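Local coordinates for protein ciona betagamma-crystallin (Ciona intestinalis, PDB 2BV2) that binds calcium at two sites and serves as a structural component of the neuroectodermal visual system, at residues Ile4-Val9 against Ser36-Ser41; Phe30-Ser35 against Asp74-Ser79; Thr43-Asp48 against Ser56-Pro61. All blocks are in the same frame, centred on the assembly; numbering follows the deposited sequence.

Contact 1: Ile4-Val9 against Ser36-Ser41; sequences ILFEDV and SIIVES. With CA (calcium ion), chain C.
Leu5 and Ile37 form the inward-facing apolar pair, lying side by side and pointing the same way, with CD2 of Leu5 4.0 Å from CG1 of Ile37. Val34 and Leu25, from loops, touch Leu5; Leu77, from a loop, and Leu59, from the other sheet, touch Ile37. On the face of Ile4, Phe6, Ser36 and Ile38, the ring of Phe6 reaches Ile38: its CE2 is 3.8 Å from CG1 of Ile38.

These pairings belong to the first Greek key of the betagamma-crystallin domain, where strands 2-6 and 36-41 run antiparallel, their axes 168° apart. Ile4 and Ile38 are a hydrogen-bonded pair, with Ile4 N to Ile38 O at 2.8 Å and Ile38 N to Ile4 O at 2.9 Å. At Phe6 and Ser36 the pairing slackens: Phe6 N still donates to Ser36 O, but Ser36 N to Phe6 O is a weak 3.4 Å bond.

At the polar edge, CD1 of Ile4 comes within 3.3 Å of Glu40 OE2. Beside the Phe6 pair the Ser36 hydroxyl adds a side-chain bond. With chi1 at 62° OG sits between its own backbone N and carbonyl carbon, and donates to Asp8 O at 2.7 Å in the carbonyl plane; Phe11 N also bonds to this hydroxyl. Next to Asp8, Glu7 O binds a calcium ion at 2.3 Å, with a water among the other ligands.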
loop_
_atom_site.group_PDB
_atom_site.type_symbol
_atom_site.label_atom_id
_atom_site.label_comp_id
_atom_site.label_asym_id
_atom_site.label_seq_id
_atom_site.Cartn_x
_atom_site.Cartn_y
_atom_site.Cartn_z
ATOM N N ILE A 4 -0.145 -7.007 -0.737
ATOM C CA ILE A 4 -0.858 -7.165 0.532
ATOM C C ILE A 4 -0.524 -5.980 1.444
ATOM O O ILE A 4 0.648 -5.750 1.784
ATOM C CB ILE A 4 -0.484 -8.468 1.226
ATOM C CG1 ILE A 4 -0.765 -9.669 0.319
ATOM C CG2 ILE A 4 -1.242 -8.616 2.533
ATOM C CD1 ILE A 4 -0.018 -10.922 0.736
ATOM N N LEU A 5 -1.572 -5.260 1.850
ATOM C CA LEU A 5 -1.458 -4.081 2.693
ATOM C C LEU A 5 -1.798 -4.482 4.112
ATOM O O LEU A 5 -2.752 -5.225 4.315
ATOM C CB LEU A 5 -2.460 -3.028 2.245
ATOM C CG LEU A 5 -2.457 -2.606 0.770
ATOM C CD1 LEU A 5 -3.539 -1.585 0.521
ATOM C CD2 LEU A 5 -1.108 -2.079 0.278
ATOM N N PHE A 6 -1.036 -3.975 5.080
ATOM C CA PHE A 6 -1.212 -4.323 6.484
ATOM C C PHE A 6 -1.462 -3.103 7.333
ATOM O O PHE A 6 -0.789 -2.095 7.166
ATOM C CB PHE A 6 0.041 -5.025 7.035
ATOM C CG PHE A 6 0.261 -6.394 6.475
ATOM C CD1 PHE A 6 -0.204 -7.524 7.142
ATOM C CD2 PHE A 6 0.959 -6.560 5.301
ATOM C CE1 PHE A 6 0.003 -8.804 6.601
ATOM C CE2 PHE A 6 1.153 -7.836 4.744
ATOM C CZ PHE A 6 0.699 -8.941 5.391
ATOM N N GLU A 7 -2.355 -3.245 8.313
ATOM C CA GLU A 7 -2.704 -2.172 9.237
ATOM C C GLU A 7 -1.562 -1.760 10.147
ATOM O O GLU A 7 -1.377 -0.557 10.419
ATOM C CB GLU A 7 -3.913 -2.639 10.058
ATOM C CG GLU A 7 -4.364 -1.711 11.182
ATOM C CD GLU A 7 -4.918 -2.479 12.373
ATOM O OE1 GLU A 7 -4.929 -3.714 12.315
ATOM O OE2 GLU A 7 -5.340 -1.852 13.369
ATOM N N ASP A 8 -0.800 -2.749 10.623
ATOM C CA ASP A 8 0.311 -2.515 11.539
ATOM C C ASP A 8 1.672 -2.792 10.886
ATOM O O ASP A 8 1.780 -3.528 9.928
ATOM C CB ASP A 8 0.197 -3.416 12.771
ATOM C CG ASP A 8 -1.108 -3.211 13.547
ATOM O OD1 ASP A 8 -1.773 -2.153 13.373
ATOM O OD2 ASP A 8 -1.471 -4.134 14.323
ATOM N N VAL A 9 2.711 -2.218 11.476
ATOM C CA VAL A 9 4.080 -2.522 11.103
ATOM C C VAL A 9 4.389 -4.016 11.272
ATOM O O VAL A 9 3.687 -4.768 11.982
ATOM C CB VAL A 9 5.119 -1.670 11.897
ATOM C CG1 VAL A 9 4.881 -0.207 11.667
ATOM C CG2 VAL A 9 5.103 -2.009 13.373
ATOM N N SER A 36 2.531 -1.430 6.994
ATOM C CA SER A 36 3.502 -2.272 6.305
ATOM C C SER A 36 2.873 -2.914 5.067
ATOM O O SER A 36 1.638 -2.917 4.910
ATOM C CB SER A 36 4.047 -3.353 7.237
ATOM O OG SER A 36 3.030 -4.231 7.687
ATOM N N ILE A 37 3.731 -3.441 4.195
ATOM C CA ILE A 37 3.315 -3.926 2.876
ATOM C C ILE A 37 4.167 -5.106 2.450
ATOM O O ILE A 37 5.365 -5.109 2.678
ATOM C CB ILE A 37 3.431 -2.816 1.781
ATOM C CG1 ILE A 37 2.470 -1.648 2.052
ATOM C CG2 ILE A 37 3.170 -3.398 0.381
ATOM C CD1 ILE A 37 2.624 -0.512 1.039
ATOM N N ILE A 38 3.536 -6.106 1.830
ATOM C CA ILE A 38 4.244 -7.165 1.150
ATOM C C ILE A 38 3.823 -7.143 -0.311
ATOM O O ILE A 38 2.629 -7.238 -0.624
ATOM C CB ILE A 38 3.938 -8.549 1.739
ATOM C CG1 ILE A 38 4.490 -8.617 3.170
ATOM C CG2 ILE A 38 4.528 -9.658 0.825
ATOM C CD1 ILE A 38 4.242 -9.924 3.888
ATOM N N VAL A 39 4.792 -6.995 -1.214
ATOM C CA VAL A 39 4.504 -7.175 -2.637
ATOM C C VAL A 39 4.900 -8.597 -3.000
ATOM O O VAL A 39 6.079 -8.933 -2.982
ATOM C CB VAL A 39 5.249 -6.155 -3.518
ATOM C CG1 VAL A 39 4.985 -6.412 -4.992
ATOM C CG2 VAL A 39 4.841 -4.730 -3.181
ATOM N N GLU A 40 3.913 -9.430 -3.330
ATOM C CA GLU A 40 4.177 -10.816 -3.723
ATOM C C GLU A 40 4.663 -10.898 -5.163
ATOM O O GLU A 40 5.607 -11.625 -5.462
ATOM C CB GLU A 40 2.931 -11.676 -3.550
ATOM C CG GLU A 40 2.358 -11.665 -2.144
ATOM C CD GLU A 40 3.171 -12.474 -1.150
ATOM O OE1 GLU A 40 4.305 -12.888 -1.471
ATOM O OE2 GLU A 40 2.666 -12.703 -0.031
ATOM N N SER A 41 4.015 -10.139 -6.047
ATOM C CA SER A 41 4.390 -10.078 -7.453
ATOM C C SER A 41 3.981 -8.746 -8.031
ATOM O O SER A 41 3.100 -8.089 -7.502
ATOM C CB SER A 41 3.696 -11.203 -8.230
ATOM O OG SER A 41 2.288 -11.120 -8.078
HETATM CA CA CA C . -1.489 1.685 10.906
HETATM O O HOH W 1 -0.597 3.123 12.509
#

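Contact 2: Phe30-Ser35 against Asp74-Ser79; sequences FNDIVS and DDELSS. With CA (calcium ion), chain D; CA (calcium ion), chain C.
Val34 lays its CG1 methyl against CD1 of Leu77 at 3.8 Å, and the two side chains cross obliquely. Val34 also touches Leu5 and Leu77 touches Val46, which ties the pair to strands of both sheets. Above this apolar floor the backbones bond twice, Asp32 N to Leu77 O at 3.1 Å and Asp75 N to Val34 O at 3.2 Å. Each bond has a water beside it: one donates to Leu77 O and Phe30 O and accepts from Val34 N; the other donates to Val34 O and accepts from Glu76 N.

The sequences Asn31-Asp32-Ile33-Val34-Ser35-Ser36 and Asp74-Asp75-Glu76-Leu77-Ser78-Ser79 are the paired calcium motifs of betagamma-crystallins, and they exchange ligands. Asp32 OD1 crosses to the ion held by Glu76 O and by Ser78 OG, the latter at 2.3 Å from the metal. Asp75 OD1 crosses the other way, 2.5 Å from the ion that Ile33 O and Ser35 OG bind. Asp48 O and Glu7 O, respectively, add a ligand from outside. Glu76 OE1 is an extra ligand of the first ion, its carboxylate plane turned 51° from that of Asp32.

The leading residue of each motif meets the opposite serine. Asn31 has CG anti to its backbone N (chi1 -167°), and OD1 accepts from Ser78 OG at 2.7 Å, the donor tilted 24° from the amide carbonyl plane. An alanine here would probably leave the Ser78 hydroxyl without its acceptor, free to turn about its bond to calcium. Asp74 OD1 lies 2.4 Å from Ser35 OG, a hydrogen bond too short to be trusted in detail, while Asp74 OD2 accepts from the calcium-bound water.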
loop_
_atom_site.group_PDB
_atom_site.type_symbol
_atom_site.label_atom_id
_atom_site.label_comp_id
_atom_site.label_asym_id
_atom_site.label_seq_id
_atom_site.Cartn_x
_atom_site.Cartn_y
_atom_site.Cartn_z
ATOM N N PHE A 30 -9.559 0.762 4.155
ATOM C CA PHE A 30 -8.103 0.735 4.298
ATOM C C PHE A 30 -7.446 2.087 3.995
ATOM O O PHE A 30 -6.251 2.174 3.727
ATOM C CB PHE A 30 -7.507 -0.383 3.434
ATOM C CG PHE A 30 -7.010 -1.540 4.232
ATOM C CD1 PHE A 30 -7.896 -2.447 4.782
ATOM C CD2 PHE A 30 -5.643 -1.729 4.441
ATOM C CE1 PHE A 30 -7.443 -3.508 5.531
ATOM C CE2 PHE A 30 -5.192 -2.781 5.202
ATOM C CZ PHE A 30 -6.094 -3.677 5.739
ATOM N N ASN A 31 -8.234 3.141 4.030
ATOM C CA ASN A 31 -7.693 4.477 3.855
ATOM C C ASN A 31 -7.008 4.941 5.125
ATOM O O ASN A 31 -7.574 4.865 6.213
ATOM C CB ASN A 31 -8.792 5.485 3.486
ATOM C CG ASN A 31 -8.221 6.786 2.990
ATOM O OD1 ASN A 31 -7.491 6.802 1.996
ATOM N ND2 ASN A 31 -8.530 7.884 3.676
ATOM N N ASP A 32 -5.788 5.432 4.962
ATOM C CA ASP A 32 -5.014 6.054 6.023
ATOM C C ASP A 32 -4.796 5.170 7.250
ATOM O O ASP A 32 -4.819 5.653 8.385
ATOM C CB ASP A 32 -5.596 7.409 6.419
ATOM C CG ASP A 32 -5.505 8.430 5.304
ATOM O OD1 ASP A 32 -4.815 8.175 4.302
ATOM O OD2 ASP A 32 -6.108 9.513 5.431
ATOM N N ILE A 33 -4.584 3.875 7.010
ATOM C CA ILE A 33 -4.178 2.974 8.083
ATOM C C ILE A 33 -2.971 2.114 7.799
ATOM O O ILE A 33 -2.507 1.451 8.707
ATOM C CB ILE A 33 -5.320 2.010 8.508
ATOM C CG1 ILE A 33 -5.684 1.034 7.392
ATOM C CG2 ILE A 33 -6.542 2.791 8.962
ATOM C CD1 ILE A 33 -6.637 -0.049 7.873
ATOM N N VAL A 34 -2.472 2.081 6.564
ATOM C CA VAL A 34 -1.427 1.122 6.212
ATOM C C VAL A 34 -0.073 1.488 6.839
ATOM O O VAL A 34 0.372 2.635 6.781
ATOM C CB VAL A 34 -1.281 0.973 4.691
ATOM C CG1 VAL A 34 0.017 0.204 4.318
ATOM C CG2 VAL A 34 -2.498 0.277 4.100
ATOM N N SER A 35 0.553 0.489 7.470
ATOM C CA SER A 35 1.823 0.665 8.133
ATOM C C SER A 35 2.904 -0.347 7.693
ATOM O O SER A 35 4.057 -0.168 8.027
ATOM C CB SER A 35 1.593 0.603 9.640
ATOM O OG SER A 35 0.750 1.655 10.090
ATOM N N ASP A 74 3.411 6.995 7.795
ATOM C CA ASP A 74 2.500 6.030 8.400
ATOM C C ASP A 74 1.073 6.496 8.231
ATOM O O ASP A 74 0.816 7.689 8.308
ATOM C CB ASP A 74 2.796 5.870 9.895
ATOM C CG ASP A 74 2.024 4.734 10.504
ATOM O OD1 ASP A 74 2.032 3.652 9.901
ATOM O OD2 ASP A 74 1.383 4.924 11.558
ATOM N N ASP A 75 0.157 5.554 7.979
ATOM C CA ASP A 75 -1.272 5.857 8.019
ATOM C C ASP A 75 -1.648 6.950 7.007
ATOM O O ASP A 75 -2.394 7.878 7.337
ATOM C CB ASP A 75 -1.714 6.274 9.437
ATOM C CG ASP A 75 -2.052 5.092 10.322
ATOM O OD1 ASP A 75 -1.651 3.961 9.981
ATOM O OD2 ASP A 75 -2.750 5.301 11.361
ATOM N N GLU A 76 -1.135 6.806 5.784
ATOM C CA GLU A 76 -1.357 7.782 4.712
ATOM C C GLU A 76 -1.685 7.227 3.335
ATOM O O GLU A 76 -2.111 7.975 2.463
ATOM C CB GLU A 76 -0.151 8.719 4.584
ATOM C CG GLU A 76 -0.464 10.062 3.948
ATOM C CD GLU A 76 -1.619 10.760 4.613
ATOM O OE1 GLU A 76 -2.618 11.092 3.905
ATOM O OE2 GLU A 76 -1.532 10.933 5.853
ATOM N N LEU A 77 -1.529 5.939 3.103
ATOM C CA LEU A 77 -1.845 5.427 1.769
ATOM C C LEU A 77 -3.335 5.558 1.515
ATOM O O LEU A 77 -4.144 5.246 2.387
ATOM C CB LEU A 77 -1.383 3.984 1.594
ATOM C CG LEU A 77 0.148 3.859 1.569
ATOM C CD1 LEU A 77 0.552 2.433 1.329
ATOM C CD2 LEU A 77 0.773 4.766 0.510
ATOM N N SER A 78 -3.694 6.032 0.329
ATOM C CA SER A 78 -5.105 6.163 -0.048
ATOM C C SER A 78 -5.489 5.503 -1.364
ATOM O O SER A 78 -6.683 5.269 -1.603
ATOM C CB SER A 78 -5.485 7.632 -0.068
ATOM O OG SER A 78 -5.330 8.196 1.216
ATOM N N SER A 79 -4.510 5.216 -2.221
ATOM C CA SER A 79 -4.779 4.502 -3.480
ATOM C C SER A 79 -3.530 3.737 -3.928
ATOM O O SER A 79 -2.441 4.053 -3.487
ATOM C CB SER A 79 -5.248 5.472 -4.577
ATOM O OG SER A 79 -4.250 6.425 -4.915
HETATM CA CA CA D . -3.946 9.506 2.425
HETATM CA CA CA C . -1.489 1.685 10.906
HETATM O O HOH W 2 -3.839 3.186 4.336
HETATM O O HOH W 3 0.650 4.612 4.945
HETATM O O HOH W 1 -0.597 3.123 12.509
#

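Contact 3: Thr43-Asp48 against Ser56-Pro61; sequences TWFVFD and SYKLTP. With CA (calcium ion), chain D.
Trp44 and Leu59 begin the regular pairing of a beta hairpin, strand 44-47 against strand 56-59, in the second Greek key of the domain. Their backbones bond in both directions, with Trp44 N to Leu59 O at 2.8 Å and nearly straight. Val46 and Tyr57 repeat the reciprocal pattern, and Phe45 and Phe47 occupy non-hydrogen-bonded positions opposite Lys58 and Ser56.

Apolar contacts divide between the two faces. On the face of Trp44, Val46, Tyr57 and Leu59, chi1 of Val46 (-62°) sets CG1 anti to the carbonyl carbon, 3.9 Å from CD2 of Leu59, and leaves CG2 between backbone N and carbonyl carbon, 3.8 Å from CB of Tyr57. Ile3, Ile37 and Val39 of the other sheet pack against this face. On the other face the extended Lys58 runs past Phe45, whose CE1 lies 3.7 Å from Lys58 CG; its CE also reaches CG2 of Thr43, just before the strand, at 3.7 Å. CB of Ser56 rests 3.5 Å from Phe47 CE1.

The polar side-chain bond lies nearer the turn between the strands, where the Asp48 carboxylate comes at the edge of the Tyr57 ring, the planes 53° apart; Trp44 NE1, by contrast, bonds to Ser41 O. Tyr57 OH donates to Asp48 OD2 at 3.1 Å from above the carboxylate plane, 41° out of it. From the same aspartate the backbone O, not the carboxylate, binds calcium, at 2.3 Å.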
loop_
_atom_site.group_PDB
_atom_site.type_symbol
_atom_site.label_atom_id
_atom_site.label_comp_id
_atom_site.label_asym_id
_atom_site.label_seq_id
_atom_site.Cartn_x
_atom_site.Cartn_y
_atom_site.Cartn_z
ATOM N N THR A 43 5.108 -4.882 -10.022
ATOM C CA THR A 43 5.576 -3.595 -9.517
ATOM C C THR A 43 4.329 -2.752 -9.261
ATOM O O THR A 43 3.391 -2.775 -10.057
ATOM C CB THR A 43 6.518 -2.878 -10.498
ATOM O OG1 THR A 43 7.667 -3.699 -10.759
ATOM C CG2 THR A 43 6.988 -1.558 -9.904
ATOM N N TRP A 44 4.315 -2.058 -8.124
ATOM C CA TRP A 44 3.152 -1.284 -7.657
ATOM C C TRP A 44 3.567 0.124 -7.300
ATOM O O TRP A 44 4.658 0.329 -6.796
ATOM C CB TRP A 44 2.549 -1.954 -6.423
ATOM C CG TRP A 44 1.895 -3.270 -6.755
ATOM C CD1 TRP A 44 2.502 -4.462 -6.896
ATOM C CD2 TRP A 44 0.501 -3.495 -6.958
ATOM N NE1 TRP A 44 1.577 -5.433 -7.215
ATOM C CE2 TRP A 44 0.337 -4.862 -7.244
ATOM C CE3 TRP A 44 -0.629 -2.668 -6.930
ATOM C CZ2 TRP A 44 -0.908 -5.427 -7.492
ATOM C CZ3 TRP A 44 -1.861 -3.226 -7.179
ATOM C CH2 TRP A 44 -1.993 -4.592 -7.460
ATOM N N PHE A 45 2.701 1.090 -7.595
ATOM C CA PHE A 45 2.844 2.430 -7.068
ATOM C C PHE A 45 1.765 2.636 -6.018
ATOM O O PHE A 45 0.590 2.376 -6.260
ATOM C CB PHE A 45 2.678 3.472 -8.177
ATOM C CG PHE A 45 3.828 3.509 -9.144
ATOM C CD1 PHE A 45 4.965 4.252 -8.867
ATOM C CD2 PHE A 45 3.765 2.806 -10.336
ATOM C CE1 PHE A 45 6.026 4.292 -9.763
ATOM C CE2 PHE A 45 4.826 2.845 -11.240
ATOM C CZ PHE A 45 5.957 3.584 -10.946
ATOM N N VAL A 46 2.159 3.137 -4.860
ATOM C CA VAL A 46 1.197 3.441 -3.826
ATOM C C VAL A 46 1.230 4.947 -3.595
ATOM O O VAL A 46 2.278 5.557 -3.674
ATOM C CB VAL A 46 1.464 2.644 -2.520
ATOM C CG1 VAL A 46 1.342 1.153 -2.796
ATOM C CG2 VAL A 46 2.808 2.987 -1.925
ATOM N N PHE A 47 0.062 5.524 -3.327
ATOM C CA PHE A 47 -0.113 6.965 -3.300
ATOM C C PHE A 47 -0.769 7.417 -2.006
ATOM O O PHE A 47 -1.673 6.755 -1.519
ATOM C CB PHE A 47 -1.031 7.385 -4.438
ATOM C CG PHE A 47 -0.531 7.027 -5.804
ATOM C CD1 PHE A 47 0.116 7.969 -6.583
ATOM C CD2 PHE A 47 -0.783 5.771 -6.352
ATOM C CE1 PHE A 47 0.559 7.650 -7.848
ATOM C CE2 PHE A 47 -0.348 5.452 -7.619
ATOM C CZ PHE A 47 0.313 6.386 -8.368
ATOM N N ASP A 48 -0.344 8.577 -1.493
ATOM C CA ASP A 48 -0.955 9.169 -0.301
ATOM C C ASP A 48 -2.274 9.933 -0.514
ATOM O O ASP A 48 -2.956 10.223 0.474
ATOM C CB ASP A 48 0.045 10.069 0.425
ATOM C CG ASP A 48 1.167 9.280 1.069
ATOM O OD1 ASP A 48 1.078 8.032 1.116
ATOM O OD2 ASP A 48 2.141 9.906 1.534
ATOM N N SER A 56 3.858 9.640 -4.143
ATOM C CA SER A 56 3.811 8.294 -4.731
ATOM C C SER A 56 5.110 7.552 -4.419
ATOM O O SER A 56 6.162 8.169 -4.207
ATOM C CB SER A 56 3.583 8.339 -6.245
ATOM O OG SER A 56 4.720 8.829 -6.925
ATOM N N TYR A 57 5.010 6.229 -4.383
ATOM C CA TYR A 57 6.106 5.363 -3.959
ATOM C C TYR A 57 6.083 4.092 -4.792
ATOM O O TYR A 57 5.032 3.445 -4.907
ATOM C CB TYR A 57 6.006 5.013 -2.477
ATOM C CG TYR A 57 5.760 6.209 -1.594
ATOM C CD1 TYR A 57 6.793 7.026 -1.199
ATOM C CD2 TYR A 57 4.485 6.502 -1.136
ATOM C CE1 TYR A 57 6.565 8.114 -0.395
ATOM C CE2 TYR A 57 4.258 7.575 -0.323
ATOM C CZ TYR A 57 5.298 8.376 0.035
ATOM O OH TYR A 57 5.093 9.460 0.836
ATOM N N LYS A 58 7.238 3.742 -5.363
ATOM C CA LYS A 58 7.379 2.550 -6.185
ATOM C C LYS A 58 7.860 1.365 -5.360
ATOM O O LYS A 58 8.833 1.461 -4.602
ATOM C CB LYS A 58 8.382 2.814 -7.301
ATOM C CG LYS A 58 8.371 1.782 -8.412
ATOM C CD LYS A 58 9.466 2.120 -9.416
ATOM C CE LYS A 58 9.551 1.101 -10.505
ATOM N NZ LYS A 58 10.773 1.327 -11.311
ATOM N N LEU A 59 7.186 0.239 -5.546
ATOM C CA LEU A 59 7.401 -0.953 -4.740
ATOM C C LEU A 59 7.515 -2.100 -5.688
ATOM O O LEU A 59 6.669 -2.243 -6.578
ATOM C CB LEU A 59 6.187 -1.219 -3.850
ATOM C CG LEU A 59 6.079 -0.575 -2.481
ATOM C CD1 LEU A 59 6.501 0.853 -2.477
ATOM C CD2 LEU A 59 4.641 -0.754 -2.012
ATOM N N THR A 60 8.578 -2.883 -5.530
ATOM C CA THR A 60 8.782 -4.114 -6.293
ATOM C C THR A 60 8.670 -5.278 -5.320
ATOM O O THR A 60 8.627 -5.060 -4.095
ATOM C CB THR A 60 10.155 -4.100 -6.982
ATOM O OG1 THR A 60 11.186 -3.950 -6.000
ATOM C CG2 THR A 60 10.233 -2.939 -7.952
ATOM N N PRO A 61 8.591 -6.513 -5.844
ATOM C CA PRO A 61 8.420 -7.685 -4.993
ATOM C C PRO A 61 9.361 -7.744 -3.789
ATOM O O PRO A 61 10.560 -7.539 -3.921
ATOM C CB PRO A 61 8.664 -8.850 -5.962
ATOM C CG PRO A 61 8.166 -8.328 -7.266
ATOM C CD PRO A 61 8.640 -6.891 -7.267
HETATM CA CA CA D . -3.946 9.506 2.425
#

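From the N terminus, strand 2-6 waits until 36-41 for its partner in contact 1, which closes a loop of 26 residues. That loop contains 30-35, whose own partner, 74-79, comes only much later, so contacts 1 and 2 cross along the chain. Contact 3 opens just after strand 36-41 ends and closes a short hairpin, lying wholly within the interval spanned by contact 2. One calcium ion joins contacts 1 and 2, the other contacts 2 and 3. Contacts 1 and 3 lie in different sheets, which face each other where Ile37 CD1 meets Leu59 CD2 at 3.7 Å. Contact 2 links the two Greek keys through their calcium loops.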